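Long-range contacts in secreted protein (Streptomyces lividans TK24, PDB 5LXZ), which probably oxidises small alcohol or aldehyde substrates at a mononuclear copper-radical site, as a galactose oxidase-like enzyme of family AA5: residues C80-Q85 with A247-T253; N88-A94 with D225-P231; V239-E244 with K284-Y288. The protein carries 1 engineered substitution. One frame throughout, in Å; residues are numbered along the deposited sequence. Where two conformers were deposited one is given.

Interaction 1: C80-Q85 with A247-T253; sequences CTGHTQ and AYPTLTT. Engineered in segment 247-253: Ala247 (natural residue Trp). With CU (copper (II) ion), chain B; EDO (1,2-ethanediol), chain P.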
ATOM      1  N   CYS A  80      -1.101   8.155   5.576  0.70 17.57           N
ATOM      2  CA  CYS A  80      -0.451   8.552   4.277  0.70 14.83           C
ATOM      3  C   CYS A  80       1.055   8.319   4.225  0.70 12.34           C
ATOM      4  O   CYS A  80       1.724   8.845   3.346  0.70 10.72           O
ATOM      5  CB  CYS A  80      -0.650  10.052   3.846  0.70 15.54           C
ATOM      6  SG  CYS A  80      -2.293  10.818   3.836  0.70 17.34           S
ATOM      7  N   THR A  81       1.603   7.572   5.175  1.00 10.19           N
ATOM      8  CA  THR A  81       3.020   7.243   5.126  1.00  9.66           C
ATOM      9  C   THR A  81       3.305   5.996   4.343  1.00  8.15           C
ATOM     10  O   THR A  81       2.411   5.221   4.040  1.00  8.29           O
ATOM     11  CB  THR A  81       3.524   6.930   6.553  1.00 10.36           C
ATOM     12  OG1 THR A  81       2.612   6.008   7.190  1.00 11.10           O
ATOM     13  CG2 THR A  81       3.658   8.144   7.323  1.00 11.65           C
ATOM     14  N   GLY A  82       4.588   5.789   4.007  1.00  7.54           N
ATOM     15  CA  GLY A  82       5.093   4.526   3.529  1.00  7.55           C
ATOM     16  C   GLY A  82       5.945   3.917   4.623  1.00  7.61           C
ATOM     17  O   GLY A  82       6.372   4.614   5.542  1.00  8.11           O
ATOM     18  N   HIS A  83       6.216   2.620   4.548  1.00  7.60           N
ATOM     19  CA  HIS A  83       6.851   1.954   5.673  1.00  8.36           C
ATOM     20  C   HIS A  83       7.355   0.590   5.297  1.00  8.96           C
ATOM     21  O   HIS A  83       6.688  -0.129   4.528  1.00  9.75           O
ATOM     22  CB  HIS A  83       5.954   1.856   6.879  1.00  8.79           C
ATOM     23  CG  HIS A  83       4.551   1.536   6.553  1.00  9.09           C
ATOM     24  ND1 HIS A  83       4.183   0.454   5.790  1.00 10.04           N
ATOM     25  CD2 HIS A  83       3.416   2.201   6.834  1.00 10.28           C
ATOM     26  CE1 HIS A  83       2.870   0.430   5.674  1.00 10.79           C
ATOM     27  NE2 HIS A  83       2.386   1.489   6.276  1.00 10.91           N
ATOM     28  N   THR A  84       8.510   0.216   5.838  1.00  8.55           N
ATOM     29  CA  THR A  84       9.031  -1.115   5.662  1.00  8.56           C
ATOM     30  C   THR A  84       9.951  -1.443   6.848  1.00  8.16           C
ATOM     31  O   THR A  84      10.476  -0.550   7.524  1.00  8.10           O
ATOM     32  CB  THR A  84       9.682  -1.280   4.284  1.00  9.88           C
ATOM     33  OG1 THR A  84       9.733  -2.682   3.929  1.00 10.95           O
ATOM     34  CG2 THR A  84      11.041  -0.653   4.251  1.00 10.24           C
ATOM     35  N   GLN A  85      10.108  -2.727   7.124  1.00  7.36           N
ATOM     36  CA  GLN A  85      11.012  -3.194   8.167  1.00  7.35           C
ATOM     37  C   GLN A  85      12.458  -3.038   7.782  1.00  7.39           C
ATOM     38  O   GLN A  85      12.873  -3.450   6.710  1.00  8.74           O
ATOM     39  CB  GLN A  85      10.733  -4.674   8.452  1.00  7.25           C
ATOM     40  CG  GLN A  85      11.469  -5.136   9.715  1.00  7.75           C
ATOM     41  CD  GLN A  85      11.687  -6.630   9.887  1.00  8.58           C
ATOM     42  OE1 GLN A  85      12.579  -7.041  10.663  1.00  9.02           O
ATOM     43  NE2 GLN A  85      10.871  -7.450   9.274  1.00  9.22           N
ATOM     44  N   ALA A 247       3.083  12.430   0.533  1.00  8.03           N
ATOM     45  CA  ALA A 247       1.908  11.688   0.945  1.00  7.85           C
ATOM     46  C   ALA A 247       1.776  10.514   0.012  1.00  7.37           C
ATOM     47  O   ALA A 247       1.707  10.681  -1.209  1.00  8.11           O
ATOM     48  CB  ALA A 247       0.628  12.528   0.885  1.00  8.02           C
ATOM     49  N   TYR A 248       1.721   9.309   0.582  1.00  7.45           N
ATOM     50  CA  TYR A 248       1.529   8.041  -0.147  0.70  7.97           C
ATOM     51  C   TYR A 248       2.772   7.544  -0.906  1.00  6.85           C
ATOM     52  O   TYR A 248       2.684   7.054  -2.042  1.00  7.04           O
ATOM     53  CB  TYR A 248       0.375   8.103  -1.134  0.70  9.08           C
ATOM     54  CG  TYR A 248      -1.000   8.191  -0.611  0.70 11.33           C
ATOM     55  CD1 TYR A 248      -1.295   8.286   0.745  0.70 12.41           C
ATOM     56  CD2 TYR A 248      -2.032   8.101  -1.525  0.70 13.80           C
ATOM     57  CE1 TYR A 248      -2.608   8.343   1.154  0.70 14.84           C
ATOM     58  CE2 TYR A 248      -3.319   8.180  -1.123  0.70 15.60           C
ATOM     59  CZ  TYR A 248      -3.605   8.292   0.201  0.70 15.91           C
ATOM     60  OH  TYR A 248      -4.927   8.334   0.500  0.70 20.85           O
ATOM     61  N   PRO A 249       3.960   7.632  -0.309  1.00  6.30           N
ATOM     62  CA  PRO A 249       5.117   7.030  -0.953  1.00  6.31           C
ATOM     63  C   PRO A 249       5.187   5.496  -0.714  1.00  6.09           C
ATOM     64  O   PRO A 249       4.663   4.986   0.291  1.00  6.06           O
ATOM     65  CB  PRO A 249       6.269   7.714  -0.249  1.00  6.38           C
ATOM     66  CG  PRO A 249       5.799   7.795   1.138  1.00  6.28           C
ATOM     67  CD  PRO A 249       4.310   8.104   1.039  1.00  6.42           C
ATOM     68  N   THR A 250       5.861   4.796  -1.632  1.00  5.92           N
ATOM     69  CA  THR A 250       6.311   3.443  -1.296  1.00  6.04           C
ATOM     70  C   THR A 250       7.720   3.495  -0.789  1.00  6.07           C
ATOM     71  O   THR A 250       8.561   4.162  -1.385  1.00  6.17           O
ATOM     72  CB  THR A 250       6.217   2.521  -2.513  1.00  6.29           C
ATOM     73  OG1 THR A 250       4.829   2.204  -2.680  1.00  6.51           O
ATOM     74  CG2 THR A 250       6.964   1.216  -2.343  1.00  6.48           C
ATOM     75  N   LEU A 251       7.960   2.762   0.307  1.00  6.33           N
ATOM     76  CA  LEU A 251       9.304   2.486   0.804  1.00  6.89           C
ATOM     77  C   LEU A 251       9.596   1.025   0.571  1.00  6.89           C
ATOM     78  O   LEU A 251       8.788   0.181   0.978  1.00  7.50           O
ATOM     79  CB  LEU A 251       9.365   2.781   2.292  1.00  7.05           C
ATOM     80  CG  LEU A 251       9.763   4.210   2.682  1.00  8.52           C
ATOM     81  CD1 LEU A 251       8.937   5.279   2.094  1.00  9.33           C
ATOM     82  CD2 LEU A 251       9.765   4.288   4.221  1.00  8.81           C
ATOM     83  N   THR A 252      10.682   0.705  -0.080  1.00  7.09           N
ATOM     84  CA  THR A 252      10.989  -0.689  -0.401  1.00  7.54           C
ATOM     85  C   THR A 252      12.484  -0.952  -0.267  1.00  7.58           C
ATOM     86  O   THR A 252      13.301  -0.113  -0.604  1.00  7.26           O
ATOM     87  CB  THR A 252      10.420  -1.042  -1.805  1.00  8.30           C
ATOM     88  OG1 THR A 252      10.372  -2.464  -1.955  1.00  9.34           O
ATOM     89  CG2 THR A 252      11.154  -0.418  -2.918  1.00  8.80           C
ATOM     90  N   THR A 253      12.828  -2.111   0.262  1.00  7.10           N
ATOM     91  CA  THR A 253      14.247  -2.446   0.499  1.00  7.67           C
ATOM     92  C   THR A 253      14.967  -2.853  -0.760  1.00  7.68           C
ATOM     93  O   THR A 253      14.442  -3.653  -1.552  1.00  8.12           O
ATOM     94  CB  THR A 253      14.288  -3.616   1.458  1.00  8.30           C
ATOM     95  OG1 THR A 253      13.598  -3.238   2.667  1.00  8.96           O
ATOM     96  CG2 THR A 253      15.716  -4.035   1.758  1.00  8.75           C
TER
HETATM   97 CU    CU B 701      -5.598   6.994   1.913  0.70  8.81          CU
HETATM   98  C1  EDO P 715       3.710   1.394   1.423  1.00 19.36           C
HETATM   99  O1  EDO P 715       3.758   1.472   2.857  1.00 21.21           O
HETATM  100  C2  EDO P 715       4.902   0.653   0.931  1.00 19.35           C
HETATM  101  O2  EDO P 715       5.975   1.213   1.697  1.00 15.27           O
HETATM  102  O   HOH W   1      11.015  -3.605   1.844  1.00 14.08           O
HETATM  103  O   HOH W   2      14.923  -3.502   5.027  1.00 13.05           O
HETATM  104  O   HOH W   3      -6.409   9.022   1.942  0.70 16.96           O
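Cys80 lies against Tyr248 where the innermost strands of two successive propeller blades run side by side. The axes of strands 81-85 and 250-253 are 16° from parallel and approach to 5.2 Å, as expected for neighbouring inner strands in the seven-bladed fold of the galactose oxidase family. One direct backbone bond joins the segments: Tyr248 N gives its proton to Cys80 O at 2.8 Å (N-H...O 166°). The sulfur-aromatic contact is oblique. With chi1 at -50°, Cys80 SG sits beside its own backbone N and comes within 3.7 Å of Tyr248 CE1, while Cys80 CB touches CD1. Relatives carry a thioether between such a pair; in the conformer described the separation is too long for a covalent bond. Tyr248 OH binds the copper ion at 2.1 Å, with His461 and His548, and is hydrogen-bonded to Tyr460. Ala247, engineered from tryptophan, reaches Cys80 CB with its methyl group. Farther along, bridging is by small molecules. An ethanediol, probably from the crystallisation liquor, accepts with O2 from Leu251 N at 2.9 Å and from His83 N at 3.2 Å, while its O1 lies over one face of the His83 ring. A water donates to Thr84 OG1, which also pairs with Asp553, and accepts from Thr253 N at 2.8 Å. Buried Pro249 O has no conventional donor and meets Gly82 CA at 3.3 Å in a CA-H...O contact.

Interaction 2: N88-A94 with D225-P231; sequences NGNLLIA and DAFEFDP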
ATOM      1  N   ASN A  88      17.284  -4.165  11.483  1.00 12.89           N
ATOM      2  CA  ASN A  88      17.181  -4.350  12.918  1.00 14.24           C
ATOM      3  C   ASN A  88      15.797  -4.549  13.505  1.00 13.79           C
ATOM      4  O   ASN A  88      15.630  -4.606  14.726  1.00 15.21           O
ATOM      5  CB  ASN A  88      17.881  -3.204  13.617  1.00 15.58           C
ATOM      6  CG  ASN A  88      17.139  -1.896  13.496  1.00 17.22           C
ATOM      7  OD1 ASN A  88      16.089  -1.779  12.841  1.00 15.23           O
ATOM      8  ND2 ASN A  88      17.715  -0.868  14.113  1.00 20.57           N
ATOM      9  N   GLY A  89      14.774  -4.717  12.666  1.00 10.80           N
ATOM     10  CA  GLY A  89      13.415  -4.923  13.148  1.00 10.77           C
ATOM     11  C   GLY A  89      12.644  -3.658  13.385  1.00 10.02           C
ATOM     12  O   GLY A  89      11.443  -3.697  13.594  1.00 11.47           O
ATOM     13  N   ASN A  90      13.294  -2.490  13.327  1.00  9.02           N
ATOM     14  CA  ASN A  90      12.542  -1.248  13.428  1.00  8.48           C
ATOM     15  C   ASN A  90      11.755  -1.047  12.145  1.00  8.20           C
ATOM     16  O   ASN A  90      12.116  -1.551  11.097  1.00  8.64           O
ATOM     17  CB  ASN A  90      13.443  -0.051  13.622  1.00  8.46           C
ATOM     18  CG  ASN A  90      14.092   0.001  14.997  1.00  9.09           C
ATOM     19  OD1 ASN A  90      13.857  -0.822  15.865  1.00  9.63           O
ATOM     20  ND2 ASN A  90      14.912   1.016  15.181  1.00 10.28           N
ATOM     21  N   LEU A  91      10.642  -0.347  12.229  1.00  8.33           N
ATOM     22  CA  LEU A  91       9.836  -0.036  11.066  1.00  8.42           C
ATOM     23  C   LEU A  91      10.192   1.383  10.650  1.00  8.43           C
ATOM     24  O   LEU A  91       9.965   2.313  11.423  1.00  8.87           O
ATOM     25  CB  LEU A  91       8.344  -0.116  11.391  1.00  9.24           C
ATOM     26  CG  LEU A  91       7.409  -0.017  10.191  1.00 10.12           C
ATOM     27  CD1 LEU A  91       7.402  -1.303   9.351  1.00 10.23           C
ATOM     28  CD2 LEU A  91       5.976   0.284  10.640  1.00 11.18           C
ATOM     29  N   LEU A  92      10.755   1.555   9.458  1.00  7.45           N
ATOM     30  CA  LEU A  92      10.984   2.881   8.928  1.00  7.43           C
ATOM     31  C   LEU A  92       9.622   3.359   8.442  1.00  8.33           C
ATOM     32  O   LEU A  92       8.969   2.645   7.696  1.00  7.97           O
ATOM     33  CB  LEU A  92      11.956   2.921   7.774  1.00  7.48           C
ATOM     34  CG  LEU A  92      12.223   4.280   7.150  1.00  7.22           C
ATOM     35  CD1 LEU A  92      12.911   5.247   8.112  1.00  7.36           C
ATOM     36  CD2 LEU A  92      13.103   4.090   5.922  1.00  7.97           C
ATOM     37  N   ILE A  93       9.204   4.548   8.856  1.00  8.20           N
ATOM     38  CA  ILE A  93       7.902   5.085   8.444  1.00  9.16           C
ATOM     39  C   ILE A  93       8.139   6.546   7.999  1.00  9.00           C
ATOM     40  O   ILE A  93       8.780   7.296   8.719  1.00 10.84           O
ATOM     41  CB  ILE A  93       6.846   4.832   9.550  1.00 11.19           C
ATOM     42  CG1 ILE A  93       5.460   5.309   9.093  1.00 11.81           C
ATOM     43  CG2 ILE A  93       7.243   5.473  10.844  1.00 12.35           C
ATOM     44  CD1 ILE A  93       4.345   4.722   9.942  1.00 12.59           C
ATOM     45  N   ALA A  94       7.728   6.933   6.808  1.00  8.45           N
ATOM     46  CA  ALA A  94       8.099   8.220   6.247  1.00  8.23           C
ATOM     47  C   ALA A  94       6.977   8.784   5.439  1.00  8.30           C
ATOM     48  O   ALA A  94       6.232   8.050   4.783  1.00  8.14           O
ATOM     49  CB  ALA A  94       9.341   8.111   5.423  1.00  9.01           C
ATOM     50  N   ASP A 225       8.498  14.183   7.055  1.00 10.46           N
ATOM     51  CA  ASP A 225       8.878  13.538   8.297  1.00 10.97           C
ATOM     52  C   ASP A 225       9.210  12.070   8.143  1.00 10.55           C
ATOM     53  O   ASP A 225       8.517  11.354   7.401  1.00 10.61           O
ATOM     54  CB  ASP A 225       7.757  13.622   9.333  1.00 12.75           C
ATOM     55  CG  ASP A 225       7.328  15.046   9.659  1.00 15.24           C
ATOM     56  OD1 ASP A 225       7.415  15.962   8.810  1.00 16.25           O
ATOM     57  OD2 ASP A 225       6.834  15.237  10.800  1.00 18.89           O
ATOM     58  N   ALA A 226      10.199  11.604   8.878  1.00  8.86           N
ATOM     59  CA  ALA A 226      10.538  10.201   8.944  1.00  9.14           C
ATOM     60  C   ALA A 226      10.898   9.753  10.332  1.00  8.65           C
ATOM     61  O   ALA A 226      11.551  10.507  11.107  1.00  8.83           O
ATOM     62  CB  ALA A 226      11.661   9.887   7.999  1.00  8.97           C
ATOM     63  N   PHE A 227      10.543   8.514  10.657  1.00  7.94           N
ATOM     64  CA  PHE A 227      10.812   7.964  11.974  1.00  8.67           C
ATOM     65  C   PHE A 227      11.204   6.501  11.822  1.00  8.81           C
ATOM     66  O   PHE A 227      10.864   5.868  10.833  1.00  9.15           O
ATOM     67  CB  PHE A 227       9.533   7.988  12.832  1.00  8.78           C
ATOM     68  CG  PHE A 227       8.948   9.347  13.023  1.00  9.49           C
ATOM     69  CD1 PHE A 227       8.108   9.903  12.076  1.00 10.17           C
ATOM     70  CD2 PHE A 227       9.347  10.123  14.109  1.00 10.48           C
ATOM     71  CE1 PHE A 227       7.601  11.185  12.234  1.00 10.67           C
ATOM     72  CE2 PHE A 227       8.861  11.422  14.241  1.00 10.80           C
ATOM     73  CZ  PHE A 227       7.990  11.933  13.329  1.00 11.24           C
ATOM     74  N   GLU A 228      11.893   5.964  12.807  1.00  9.31           N
ATOM     75  CA  GLU A 228      11.978   4.537  12.973  1.00  9.80           C
ATOM     76  C   GLU A 228      11.104   4.158  14.153  1.00 10.00           C
ATOM     77  O   GLU A 228      11.279   4.701  15.231  1.00 10.63           O
ATOM     78  CB  GLU A 228      13.392   4.077  13.172  1.00 10.23           C
ATOM     79  CG  GLU A 228      14.282   4.229  11.946  1.00 10.56           C
ATOM     80  CD  GLU A 228      15.678   3.657  12.147  1.00 11.21           C
ATOM     81  OE1 GLU A 228      15.886   2.874  13.121  1.00 12.18           O
ATOM     82  OE2 GLU A 228      16.585   3.947  11.340  1.00 11.62           O
ATOM     83  N   PHE A 229      10.152   3.251  13.984  1.00  9.11           N
ATOM     84  CA  PHE A 229       9.396   2.777  15.129  1.00  9.63           C
ATOM     85  C   PHE A 229      10.195   1.633  15.730  1.00  9.60           C
ATOM     86  O   PHE A 229      10.470   0.634  15.052  1.00  9.54           O
ATOM     87  CB  PHE A 229       7.999   2.273  14.762  1.00  9.56           C
ATOM     88  CG  PHE A 229       7.207   1.905  15.968  1.00  9.87           C
ATOM     89  CD1 PHE A 229       6.594   2.929  16.715  1.00 10.62           C
ATOM     90  CD2 PHE A 229       7.160   0.593  16.463  1.00 10.42           C
ATOM     91  CE1 PHE A 229       5.882   2.637  17.865  1.00 10.44           C
ATOM     92  CE2 PHE A 229       6.452   0.330  17.646  1.00 10.92           C
ATOM     93  CZ  PHE A 229       5.814   1.344  18.321  1.00 11.50           C
ATOM     94  N   ASP A 230      10.559   1.772  17.002  1.00 10.16           N
ATOM     95  CA  ASP A 230      11.332   0.775  17.716  1.00 11.47           C
ATOM     96  C   ASP A 230      10.347  -0.126  18.474  1.00 11.44           C
ATOM     97  O   ASP A 230       9.668   0.342  19.400  1.00 11.20           O
ATOM     98  CB  ASP A 230      12.294   1.517  18.660  1.00 12.36           C
ATOM     99  CG  ASP A 230      13.128   0.596  19.514  1.00 14.28           C
ATOM    100  OD1 ASP A 230      12.722  -0.529  19.797  1.00 15.21           O
ATOM    101  OD2 ASP A 230      14.215   1.065  19.930  1.00 18.96           O
ATOM    102  N   PRO A 231      10.230  -1.399  18.077  1.00 11.34           N
ATOM    103  CA  PRO A 231       9.249  -2.277  18.688  1.00 12.57           C
ATOM    104  C   PRO A 231       9.564  -2.669  20.134  1.00 13.61           C
ATOM    105  O   PRO A 231       8.641  -3.018  20.858  1.00 14.43           O
ATOM    106  CB  PRO A 231       9.228  -3.482  17.795  1.00 12.96           C
ATOM    107  CG  PRO A 231      10.481  -3.464  17.050  1.00 12.87           C
ATOM    108  CD  PRO A 231      11.033  -2.074  17.034  1.00 11.81           C
TER
HETATM  109  O   HOH W   4      18.110   2.082  13.962  1.00 30.97           O
HETATM  110  O   HOH W   5      16.150   1.513  17.885  1.00 23.80           O
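Glu228 OE1 is gripped twice: Asn90 ND2 donates to it at 2.9 Å (N-H...O 165°), and a water held by Asn88 ND2 gives it a second proton. OE1 lies close to the amide plane of Asn90, yet the carboxylate is turned 64° from that plane, and the donor arrives almost along the C-O bond. The other oxygen, OE2, pairs with Tyr279, which limits rotation of the carboxylate. A second water joins Asn90 ND2 to Asp230 OD2. Asn90 is itself set by an Asx turn, in which its backbone N donates to Asn88 OD1 at 2.9 Å. Beyond Asn90 the chain enters an antiparallel ladder, strands 91-94 and 226-230 being neighbours within one propeller blade. Leu91 with Phe229 and Ile93 with Phe227 form the hydrogen-bonded pairs, the shortest bond being Phe229 N to Leu91 O at 2.7 Å. Both pairs turn their side chains to one face of the sheet. There Ile93 CG2, between the backbone N and carbonyl carbon (CG1 anti to N, chi1 -176°), presses on Phe227 CB at 3.9 Å. On the other face, Leu92 CD1 approaches Glu228 CG, and Ala94 CB meets Ala226 CB at 3.9 Å.

Interaction 3: V239-E244 with K284-Y288; sequences VDPMHE and KAWTY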
ATOM      1  N   VAL A 239      14.165  10.404  12.781  1.00  9.78           N
ATOM      2  CA  VAL A 239      15.370  10.342  11.983  1.00  9.85           C
ATOM      3  C   VAL A 239      15.369  11.483  11.001  1.00  9.69           C
ATOM      4  O   VAL A 239      14.465  12.304  10.998  1.00 10.60           O
ATOM      5  CB  VAL A 239      15.525   8.939  11.306  1.00  9.55           C
ATOM      6  CG1 VAL A 239      15.652   7.859  12.382  1.00  9.67           C
ATOM      7  CG2 VAL A 239      14.438   8.642  10.260  1.00  9.89           C
ATOM      8  N   ASP A 240      16.349  11.533  10.098  1.00  9.43           N
ATOM      9  CA  ASP A 240      16.346  12.666   9.156  1.00 10.29           C
ATOM     10  C   ASP A 240      15.070  12.667   8.325  1.00  9.97           C
ATOM     11  O   ASP A 240      14.637  11.581   7.880  1.00  9.56           O
ATOM     12  CB  ASP A 240      17.512  12.609   8.178  1.00 11.79           C
ATOM     13  CG  ASP A 240      18.826  13.010   8.780  1.00 14.45           C
ATOM     14  OD1 ASP A 240      18.944  13.150  10.032  1.00 16.74           O
ATOM     15  OD2 ASP A 240      19.767  13.078   7.957  1.00 15.16           O
ATOM     16  N   PRO A 241      14.497  13.853   8.084  1.00  9.88           N
ATOM     17  CA  PRO A 241      13.390  13.914   7.140  1.00 10.12           C
ATOM     18  C   PRO A 241      13.864  13.637   5.709  1.00  9.68           C
ATOM     19  O   PRO A 241      15.025  13.834   5.371  1.00  9.32           O
ATOM     20  CB  PRO A 241      12.933  15.356   7.256  1.00 10.51           C
ATOM     21  CG  PRO A 241      14.177  16.137   7.603  1.00 11.17           C
ATOM     22  CD  PRO A 241      14.873  15.218   8.556  1.00 10.67           C
ATOM     23  N   MET A 242      12.944  13.160   4.877  1.00  9.23           N
ATOM     24  CA  MET A 242      13.200  13.060   3.461  1.00  9.26           C
ATOM     25  C   MET A 242      13.448  14.445   2.848  1.00  9.88           C
ATOM     26  O   MET A 242      13.028  15.473   3.394  1.00 10.91           O
ATOM     27  CB  MET A 242      12.009  12.421   2.735  1.00  9.24           C
ATOM     28  CG  MET A 242      11.805  11.006   3.148  1.00  8.75           C
ATOM     29  SD  MET A 242      10.422  10.225   2.291  1.00  8.91           S
ATOM     30  CE  MET A 242       9.064  11.237   2.854  1.00  9.41           C
ATOM     31  N   HIS A 243      14.130  14.462   1.712  1.00  9.68           N
ATOM     32  CA  HIS A 243      14.238  15.700   0.940  1.00 11.75           C
ATOM     33  C   HIS A 243      12.897  16.146   0.390  1.00 11.38           C
ATOM     34  O   HIS A 243      12.563  17.328   0.401  1.00 12.48           O
ATOM     35  CB  HIS A 243      15.244  15.514  -0.177  1.00 12.80           C
ATOM     36  CG  HIS A 243      16.625  15.244   0.315  1.00 14.40           C
ATOM     37  ND1 HIS A 243      17.494  16.257   0.650  1.00 16.66           N
ATOM     38  CD2 HIS A 243      17.273  14.091   0.569  1.00 15.05           C
ATOM     39  CE1 HIS A 243      18.625  15.727   1.079  1.00 16.05           C
ATOM     40  NE2 HIS A 243      18.522  14.418   1.026  1.00 17.44           N
ATOM     41  N   GLU A 244      12.122  15.185  -0.132  1.00  9.97           N
ATOM     42  CA  GLU A 244      10.811  15.452  -0.687  1.00 10.41           C
ATOM     43  C   GLU A 244       9.703  15.212   0.321  1.00  9.61           C
ATOM     44  O   GLU A 244       9.732  14.245   1.066  1.00  9.62           O
ATOM     45  CB  GLU A 244      10.554  14.555  -1.883  1.00 10.51           C
ATOM     46  CG  GLU A 244      11.520  14.738  -3.031  1.00 11.68           C
ATOM     47  CD  GLU A 244      11.335  16.064  -3.757  1.00 12.79           C
ATOM     48  OE1 GLU A 244      10.174  16.516  -3.917  1.00 14.58           O
ATOM     49  OE2 GLU A 244      12.357  16.650  -4.211  1.00 14.03           O
ATOM     50  N   LYS A 284      21.209   6.922   8.974  1.00 11.18           N
ATOM     51  CA  LYS A 284      19.912   7.524   9.308  1.00 11.67           C
ATOM     52  C   LYS A 284      19.659   8.788   8.478  1.00 10.31           C
ATOM     53  O   LYS A 284      18.999   9.711   8.934  1.00 10.73           O
ATOM     54  CB  LYS A 284      19.728   7.742  10.816  1.00 14.01           C
ATOM     55  CG  LYS A 284      19.775   6.453  11.614  1.00 17.35           C
ATOM     56  CD  LYS A 284      19.740   6.746  13.108  1.00 21.10           C
ATOM     57  CE  LYS A 284      19.695   5.488  13.999  1.00 25.92           C
ATOM     58  NZ  LYS A 284      20.499   4.339  13.547  1.00 30.72           N
ATOM     59  N   ALA A 285      20.132   8.749   7.240  1.00  9.09           N
ATOM     60  CA  ALA A 285      20.032   9.864   6.329  1.00  8.57           C
ATOM     61  C   ALA A 285      19.572   9.469   4.956  1.00  8.07           C
ATOM     62  O   ALA A 285      19.678   8.291   4.585  1.00  9.16           O
ATOM     63  CB  ALA A 285      21.384  10.579   6.233  1.00  9.21           C
ATOM     64  N   TRP A 286      19.032  10.442   4.235  1.00  7.65           N
ATOM     65  CA  TRP A 286      18.477  10.264   2.887  1.00  8.01           C
ATOM     66  C   TRP A 286      19.341  10.925   1.799  1.00  9.26           C
ATOM     67  O   TRP A 286      19.879  12.006   2.010  1.00  9.96           O
ATOM     68  CB  TRP A 286      17.104  10.877   2.793  1.00  7.61           C
ATOM     69  CG  TRP A 286      16.089  10.315   3.717  1.00  7.33           C
ATOM     70  CD1 TRP A 286      15.817  10.732   5.018  1.00  7.32           C
ATOM     71  CD2 TRP A 286      15.155   9.275   3.430  1.00  7.20           C
ATOM     72  NE1 TRP A 286      14.777   9.984   5.535  1.00  7.82           N
ATOM     73  CE2 TRP A 286      14.364   9.087   4.590  1.00  7.11           C
ATOM     74  CE3 TRP A 286      14.914   8.465   2.307  1.00  6.76           C
ATOM     75  CZ2 TRP A 286      13.368   8.119   4.654  1.00  7.28           C
ATOM     76  CZ3 TRP A 286      13.899   7.551   2.359  1.00  6.94           C
ATOM     77  CH2 TRP A 286      13.134   7.396   3.507  1.00  7.39           C
ATOM     78  N   THR A 287      19.424  10.287   0.640  1.00  9.96           N
ATOM     79  CA  THR A 287      20.192  10.763  -0.502  0.50 10.16           C
ATOM     80  C   THR A 287      19.319  10.605  -1.744  1.00 10.50           C
ATOM     81  O   THR A 287      18.801   9.507  -1.950  1.00 10.49           O
ATOM     82  CB  THR A 287      21.481   9.934  -0.685  0.50 10.39           C
ATOM     83  OG1 THR A 287      22.176   9.816   0.566  0.50 10.99           O
ATOM     84  CG2 THR A 287      22.397  10.554  -1.754  0.50 10.20           C
ATOM     85  N   TYR A 288      19.225  11.609  -2.574  1.00  9.86           N
ATOM     86  CA  TYR A 288      18.548  11.461  -3.852  1.00  9.91           C
ATOM     87  C   TYR A 288      19.226  10.444  -4.743  1.00  9.70           C
ATOM     88  O   TYR A 288      20.457  10.331  -4.751  1.00 10.27           O
ATOM     89  CB  TYR A 288      18.486  12.747  -4.631  1.00  9.74           C
ATOM     90  CG  TYR A 288      17.496  13.755  -4.209  1.00 10.72           C
ATOM     91  CD1 TYR A 288      16.155  13.590  -4.472  1.00 11.73           C
ATOM     92  CD2 TYR A 288      17.886  14.918  -3.590  1.00 11.45           C
ATOM     93  CE1 TYR A 288      15.229  14.526  -4.095  1.00 11.43           C
ATOM     94  CE2 TYR A 288      16.963  15.914  -3.270  1.00 11.97           C
ATOM     95  CZ  TYR A 288      15.637  15.725  -3.535  1.00 11.84           C
ATOM     96  OH  TYR A 288      14.726  16.678  -3.179  1.00 12.40           O
TER
HETATM   97  O   HOH W   6      19.105  13.130   5.282  1.00 14.01           O
HETATM   98  O   HOH W   7      18.741  10.744  11.219  1.00 29.74           O
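Trp286 projects from the outermost strand of a Kelch blade, 285-288, into the loop 239-244 that follows the outermost strand of the preceding blade. Its CB touches His243 CD2 at 3.9 Å. With chi1 at -60° the indole stands anti to its carbonyl carbon and reaches the loop backbone: CD1 lies 3.2 Å from Pro241 O, and NE1 donates to Asp240 O at 2.8 Å. That bond is bent (N-H...O 131°); Asp240 O lies near the indole plane, but NE1 stands above the carbonyl plane. Met242 lies over one face of the six-membered ring. Met242 CG sits over its centre, 3.5 Å from Trp286 CE2, in a CH-pi contact, and with SD anti to CA, Met242 SD lies over the same ring, 4.1 Å from Trp286 CH2. The backbone of Trp286 is held as well, since His243 NE2 donates to Trp286 O at 2.9 Å from well above the carbonyl plane. Two residues further along the strand, the Tyr288 ring forms an offset stack with the His243 ring, centroids 4.8 Å apart and planes at 28°. Glu244, bent at chi2, brings its carboxylate to the ring edge, where Tyr288 OH donates to the anti side of OE2 at 2.6 Å.

The three contacts run outward across the junction between two propeller blades. Interaction 1 joins their inner strands beside the copper, interaction 2 lies wholly within the first blade, and interaction 3 closes the outer side. Centres are about 11 Å apart for interactions 1 and 2 and about 13 Å for the other two pairs. Strands 81-85 and 91-102 are sheet neighbours, linked by a probable bond from Leu92 N to Thr84 O; a similar link from Val239 N to Ala226 O ties interaction 2 to interaction 3. Along the chain, interaction 2 is nested inside interaction 1, whereas interactions 1 and 3 alternate. Trp286 also touches Leu92, Ala94 and Ala226, so the Kelch blade packs directly on its predecessor.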